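Local coordinates for protein VirX1 (Cyanophage Syn10, PDB 6QGM) that iodinates diverse substrates and is probably a flavin-dependent halogenase related to the tryptophan halogenases, at residues Val186-Lys198 / Lys207-Ala219. Residues are numbered along the deposited sequence; the frame is centred on the assembly and turned at random.
Sequences VKHIQGKVTGYQK and KYIILDQETAIFA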
loop_
_atom_site.group_PDB
_atom_site.type_symbol
_atom_site.label_atom_id
_atom_site.label_comp_id
_atom_site.label_asym_id
_atom_site.label_seq_id
_atom_site.Cartn_x
_atom_site.Cartn_y
_atom_site.Cartn_z
ATOM N N VAL B 186 -28.249 28.331 -21.246
ATOM C CA VAL B 186 -26.808 28.615 -21.505
ATOM C C VAL B 186 -26.760 29.766 -22.512
ATOM O O VAL B 186 -27.403 29.648 -23.573
ATOM C CB VAL B 186 -26.015 27.388 -22.004
ATOM C CG1 VAL B 186 -24.573 27.743 -22.337
ATOM C CG2 VAL B 186 -26.035 26.261 -20.992
ATOM N N LYS B 187 -26.050 30.841 -22.158
ATOM C CA LYS B 187 -25.879 32.062 -22.990
ATOM C C LYS B 187 -24.752 31.827 -23.995
ATOM O O LYS B 187 -23.604 31.715 -23.576
ATOM C CB LYS B 187 -25.594 33.257 -22.087
ATOM C CG LYS B 187 -26.060 34.589 -22.631
ATOM C CD LYS B 187 -25.745 35.662 -21.618
ATOM C CE LYS B 187 -24.248 35.892 -21.474
ATOM N NZ LYS B 187 -23.750 35.810 -20.074
ATOM N N HIS B 188 -25.095 31.717 -25.270
ATOM C CA HIS B 188 -24.157 31.544 -26.406
ATOM C C HIS B 188 -23.579 32.906 -26.771
ATOM O O HIS B 188 -24.365 33.763 -27.145
ATOM C CB HIS B 188 -24.891 30.917 -27.589
ATOM C CG HIS B 188 -24.003 30.349 -28.630
ATOM N ND1 HIS B 188 -24.429 30.174 -29.924
ATOM C CD2 HIS B 188 -22.719 29.949 -28.590
ATOM C CE1 HIS B 188 -23.442 29.674 -30.638
ATOM N NE2 HIS B 188 -22.382 29.520 -29.839
ATOM N N ILE B 189 -22.266 33.084 -26.625
ATOM C CA ILE B 189 -21.544 34.357 -26.925
ATOM C C ILE B 189 -20.557 34.108 -28.071
ATOM O O ILE B 189 -19.604 33.325 -27.874
ATOM C CB ILE B 189 -20.845 34.904 -25.666
ATOM C CG1 ILE B 189 -21.866 35.268 -24.584
ATOM C CG2 ILE B 189 -19.934 36.074 -26.023
ATOM C CD1 ILE B 189 -21.242 35.617 -23.263
ATOM N N GLN B 190 -20.799 34.757 -29.215
ATOM C CA GLN B 190 -19.966 34.638 -30.434
ATOM C C GLN B 190 -18.814 35.627 -30.302
ATOM O O GLN B 190 -19.084 36.821 -30.158
ATOM C CB GLN B 190 -20.793 34.944 -31.689
ATOM C CG GLN B 190 -22.057 34.101 -31.867
ATOM C CD GLN B 190 -21.814 32.739 -32.477
ATOM O OE1 GLN B 190 -21.320 31.828 -31.813
ATOM N NE2 GLN B 190 -22.154 32.593 -33.748
ATOM N N GLY B 191 -17.571 35.152 -30.305
ATOM C CA GLY B 191 -16.405 36.019 -30.091
ATOM C C GLY B 191 -15.111 35.250 -29.924
ATOM O O GLY B 191 -15.151 34.055 -29.617
ATOM N N LYS B 192 -14.004 35.937 -30.191
ATOM C CA LYS B 192 -12.612 35.464 -30.002
ATOM C C LYS B 192 -12.123 36.034 -28.667
ATOM O O LYS B 192 -12.193 37.265 -28.500
ATOM C CB LYS B 192 -11.745 35.932 -31.178
ATOM C CG LYS B 192 -10.250 35.668 -31.039
ATOM C CD LYS B 192 -9.476 35.799 -32.307
ATOM C CE LYS B 192 -7.992 35.969 -32.073
ATOM N NZ LYS B 192 -7.365 36.599 -33.258
ATOM N N VAL B 193 -11.703 35.168 -27.745
ATOM C CA VAL B 193 -10.974 35.551 -26.499
ATOM C C VAL B 193 -9.568 36.008 -26.898
ATOM O O VAL B 193 -8.820 35.162 -27.424
ATOM C CB VAL B 193 -10.898 34.385 -25.502
ATOM C CG1 VAL B 193 -10.033 34.735 -24.301
ATOM C CG2 VAL B 193 -12.293 33.960 -25.079
ATOM N N THR B 194 -9.235 37.285 -26.668
ATOM C CA THR B 194 -7.965 37.919 -27.116
ATOM C C THR B 194 -7.012 38.119 -25.934
ATOM O O THR B 194 -5.796 38.067 -26.173
ATOM C CB THR B 194 -8.217 39.237 -27.860
ATOM O OG1 THR B 194 -8.770 40.220 -26.980
ATOM C CG2 THR B 194 -9.127 39.047 -29.053
ATOM N N GLY B 195 -7.531 38.340 -24.723
ATOM C CA GLY B 195 -6.708 38.653 -23.540
ATOM C C GLY B 195 -7.460 38.450 -22.233
ATOM O O GLY B 195 -8.572 37.855 -22.244
ATOM N N TYR B 196 -6.879 38.947 -21.137
ATOM C CA TYR B 196 -7.396 38.769 -19.753
ATOM C C TYR B 196 -6.832 39.853 -18.843
ATOM O O TYR B 196 -5.860 40.460 -19.196
ATOM C CB TYR B 196 -6.968 37.411 -19.196
ATOM C CG TYR B 196 -5.484 37.304 -18.966
ATOM C CD1 TYR B 196 -4.653 36.844 -19.969
ATOM C CD2 TYR B 196 -4.908 37.639 -17.756
ATOM C CE1 TYR B 196 -3.285 36.713 -19.790
ATOM C CE2 TYR B 196 -3.532 37.561 -17.580
ATOM C CZ TYR B 196 -2.725 37.062 -18.584
ATOM O OH TYR B 196 -1.385 36.942 -18.418
ATOM N N GLN B 197 -7.430 40.032 -17.672
ATOM C CA GLN B 197 -6.983 40.953 -16.587
ATOM C C GLN B 197 -7.026 40.140 -15.287
ATOM O O GLN B 197 -8.104 39.657 -14.938
ATOM C CB GLN B 197 -7.941 42.146 -16.563
ATOM C CG GLN B 197 -7.828 43.043 -15.333
ATOM C CD GLN B 197 -6.489 43.705 -15.227
ATOM O OE1 GLN B 197 -5.897 44.064 -16.233
ATOM N NE2 GLN B 197 -6.019 43.888 -14.001
ATOM N N LYS B 198 -5.898 40.053 -14.594
ATOM C CA LYS B 198 -5.832 39.373 -13.272
ATOM C C LYS B 198 -6.420 40.324 -12.235
ATOM O O LYS B 198 -6.649 41.491 -12.568
ATOM C CB LYS B 198 -4.397 38.943 -12.961
ATOM C CG LYS B 198 -3.762 38.087 -14.039
ATOM C CD LYS B 198 -3.145 36.766 -13.603
ATOM C CE LYS B 198 -3.565 35.589 -14.464
ATOM N NZ LYS B 198 -2.470 34.608 -14.588
ATOM N N LYS B 207 -9.962 38.494 -13.279
ATOM C CA LYS B 207 -11.016 39.467 -12.899
ATOM C C LYS B 207 -12.070 39.454 -14.007
ATOM O O LYS B 207 -13.270 39.562 -13.705
ATOM C CB LYS B 207 -10.387 40.842 -12.670
ATOM C CG LYS B 207 -11.351 41.936 -12.233
ATOM C CD LYS B 207 -10.958 43.343 -12.697
ATOM C CE LYS B 207 -9.888 44.032 -11.879
ATOM N NZ LYS B 207 -10.477 45.126 -11.074
ATOM N N TYR B 208 -11.613 39.330 -15.249
ATOM C CA TYR B 208 -12.436 39.094 -16.461
ATOM C C TYR B 208 -11.517 38.605 -17.584
ATOM O O TYR B 208 -10.288 38.691 -17.432
ATOM C CB TYR B 208 -13.201 40.355 -16.864
ATOM C CG TYR B 208 -12.352 41.576 -17.084
ATOM C CD1 TYR B 208 -12.046 42.422 -16.035
ATOM C CD2 TYR B 208 -11.902 41.922 -18.343
ATOM C CE1 TYR B 208 -11.334 43.597 -16.230
ATOM C CE2 TYR B 208 -11.193 43.093 -18.558
ATOM C CZ TYR B 208 -10.871 43.914 -17.493
ATOM O OH TYR B 208 -10.140 45.044 -17.724
ATOM N N ILE B 209 -12.091 38.078 -18.665
ATOM C CA ILE B 209 -11.345 37.804 -19.930
ATOM C C ILE B 209 -11.864 38.790 -20.981
ATOM O O ILE B 209 -13.003 39.293 -20.798
ATOM C CB ILE B 209 -11.478 36.331 -20.377
ATOM C CG1 ILE B 209 -12.941 35.919 -20.556
ATOM C CG2 ILE B 209 -10.737 35.413 -19.415
ATOM C CD1 ILE B 209 -13.127 34.583 -21.218
ATOM N N ILE B 210 -11.055 39.060 -22.010
ATOM C CA ILE B 210 -11.380 40.055 -23.068
ATOM C C ILE B 210 -11.803 39.311 -24.338
ATOM O O ILE B 210 -11.098 38.344 -24.739
ATOM C CB ILE B 210 -10.208 41.016 -23.346
ATOM C CG1 ILE B 210 -9.463 41.414 -22.082
ATOM C CG2 ILE B 210 -10.711 42.238 -24.103
ATOM C CD1 ILE B 210 -10.337 42.037 -21.079
ATOM N N LEU B 211 -12.900 39.793 -24.939
ATOM C CA LEU B 211 -13.500 39.309 -26.205
ATOM C C LEU B 211 -13.250 40.338 -27.312
ATOM O O LEU B 211 -13.671 41.499 -27.135
ATOM C CB LEU B 211 -14.999 39.117 -25.973
ATOM C CG LEU B 211 -15.569 37.849 -26.588
ATOM C CD1 LEU B 211 -15.210 36.648 -25.730
ATOM C CD2 LEU B 211 -17.074 37.958 -26.768
ATOM N N ASP B 212 -12.612 39.925 -28.412
ATOM C CA ASP B 212 -12.389 40.768 -29.620
ATOM C C ASP B 212 -11.721 42.091 -29.219
ATOM O O ASP B 212 -12.128 43.149 -29.754
ATOM C CB ASP B 212 -13.715 41.002 -30.353
ATOM C CG ASP B 212 -14.467 39.720 -30.662
ATOM O OD1 ASP B 212 -13.799 38.736 -31.084
ATOM O OD2 ASP B 212 -15.707 39.716 -30.466
ATOM N N GLN B 213 -10.754 42.036 -28.296
ATOM C CA GLN B 213 -9.969 43.208 -27.818
ATOM C C GLN B 213 -10.908 44.342 -27.354
ATOM O O GLN B 213 -10.482 45.504 -27.436
ATOM C CB GLN B 213 -9.017 43.663 -28.935
ATOM C CG GLN B 213 -7.733 42.841 -28.948
ATOM C CD GLN B 213 -6.910 42.859 -30.205
ATOM O OE1 GLN B 213 -6.561 43.925 -30.698
ATOM N NE2 GLN B 213 -6.561 41.675 -30.690
ATOM N N GLU B 214 -12.125 44.042 -26.886
ATOM C CA GLU B 214 -13.126 45.076 -26.499
ATOM C C GLU B 214 -13.901 44.655 -25.237
ATOM O O GLU B 214 -13.776 45.347 -24.210
ATOM C CB GLU B 214 -14.077 45.371 -27.667
ATOM C CG GLU B 214 -13.463 46.204 -28.763
ATOM C CD GLU B 214 -12.746 47.457 -28.283
ATOM O OE1 GLU B 214 -13.121 48.007 -27.218
ATOM O OE2 GLU B 214 -11.789 47.860 -28.955
ATOM N N THR B 215 -14.700 43.583 -25.321
ATOM C CA THR B 215 -15.726 43.207 -24.312
ATOM C C THR B 215 -15.127 42.324 -23.207
ATOM O O THR B 215 -14.511 41.295 -23.522
ATOM C CB THR B 215 -16.918 42.528 -24.994
ATOM O OG1 THR B 215 -17.465 43.521 -25.865
ATOM C CG2 THR B 215 -17.986 42.043 -24.036
ATOM N N ALA B 216 -15.360 42.707 -21.953
ATOM C CA ALA B 216 -14.961 41.963 -20.739
ATOM C C ALA B 216 -16.077 40.994 -20.334
ATOM O O ALA B 216 -17.200 41.461 -20.088
ATOM C CB ALA B 216 -14.659 42.928 -19.621
ATOM N N ILE B 217 -15.765 39.696 -20.278
ATOM C CA ILE B 217 -16.669 38.634 -19.749
ATOM C C ILE B 217 -16.300 38.380 -18.284
ATOM O O ILE B 217 -15.154 37.973 -18.025
ATOM C CB ILE B 217 -16.597 37.344 -20.597
ATOM C CG1 ILE B 217 -17.395 37.432 -21.903
ATOM C CG2 ILE B 217 -17.062 36.144 -19.776
ATOM C CD1 ILE B 217 -17.065 38.622 -22.739
ATOM N N PHE B 218 -17.243 38.622 -17.373
ATOM C CA PHE B 218 -17.133 38.363 -15.913
ATOM C C PHE B 218 -17.753 37.002 -15.584
ATOM O O PHE B 218 -18.865 36.726 -16.012
ATOM C CB PHE B 218 -17.807 39.498 -15.135
ATOM C CG PHE B 218 -17.145 40.849 -15.292
ATOM C CD1 PHE B 218 -16.100 41.230 -14.458
ATOM C CD2 PHE B 218 -17.552 41.739 -16.285
ATOM C CE1 PHE B 218 -15.490 42.465 -14.610
ATOM C CE2 PHE B 218 -16.938 42.972 -16.432
ATOM C CZ PHE B 218 -15.917 43.335 -15.590
ATOM N N ALA B 219 -17.030 36.165 -14.851
ATOM C CA ALA B 219 -17.509 34.866 -14.342
ATOM C C ALA B 219 -16.746 34.545 -13.058
ATOM O O ALA B 219 -15.627 35.071 -12.901
ATOM C CB ALA B 219 -17.319 33.791 -15.385
#
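K192 and D212 grip each other twice where 193-198 and 208-211, antiparallel neighbours, come together beside the 212-214 turn. K192 N gives its hydrogen to D212 OD1 at 2.9 Å, reaching the syn side of the carboxylate but tilted out of its plane, while D212 N returns a bond to K192 O at 2.7 Å. The carboxylate reaches K192 N because D212 CG sits beside its own backbone N (chi1 -53°), which swings it back toward K192, just before strand 193-198. Next along, T194 N donates to I210 O and I210 N to G195 O (2.8 Å), so T194 and G195 both face I210, a classic beta bulge. The T194 hydroxyl oxygen, set between its own backbone N and carbonyl carbon (chi1 66°), accepts from Q213 N at 3.0 Å, a rather bent bond that ties the turn to the bulge. At the far end Q197 N donates to Y208 O, and K207 N to Q197 O at 2.7 Å, making a second classic bulge. There Q197 CB lies over one face of the Y208 ring, 3.8 Å from its centroid, a CH-pi contact. On the other face of the sheet V193 CG2 touches both I209 CD1 and L211 CD1, and L211 CD2 reaches I189 CG2 at 3.5 Å; I35 of the adjoining strand 31-36 and V10 of strand 6-10 beyond it extend this apolar layer. Strands 206-211 and 215-217 add an antiparallel edge to the Rossmann-type sheet, with 187-198 joining it to the parallel strand 31-36. The chemistry implies that two side-chain acceptors, D212 OD1 and T194 OG1, complete the backbone pairing where bulge and turn interrupt regular strand register.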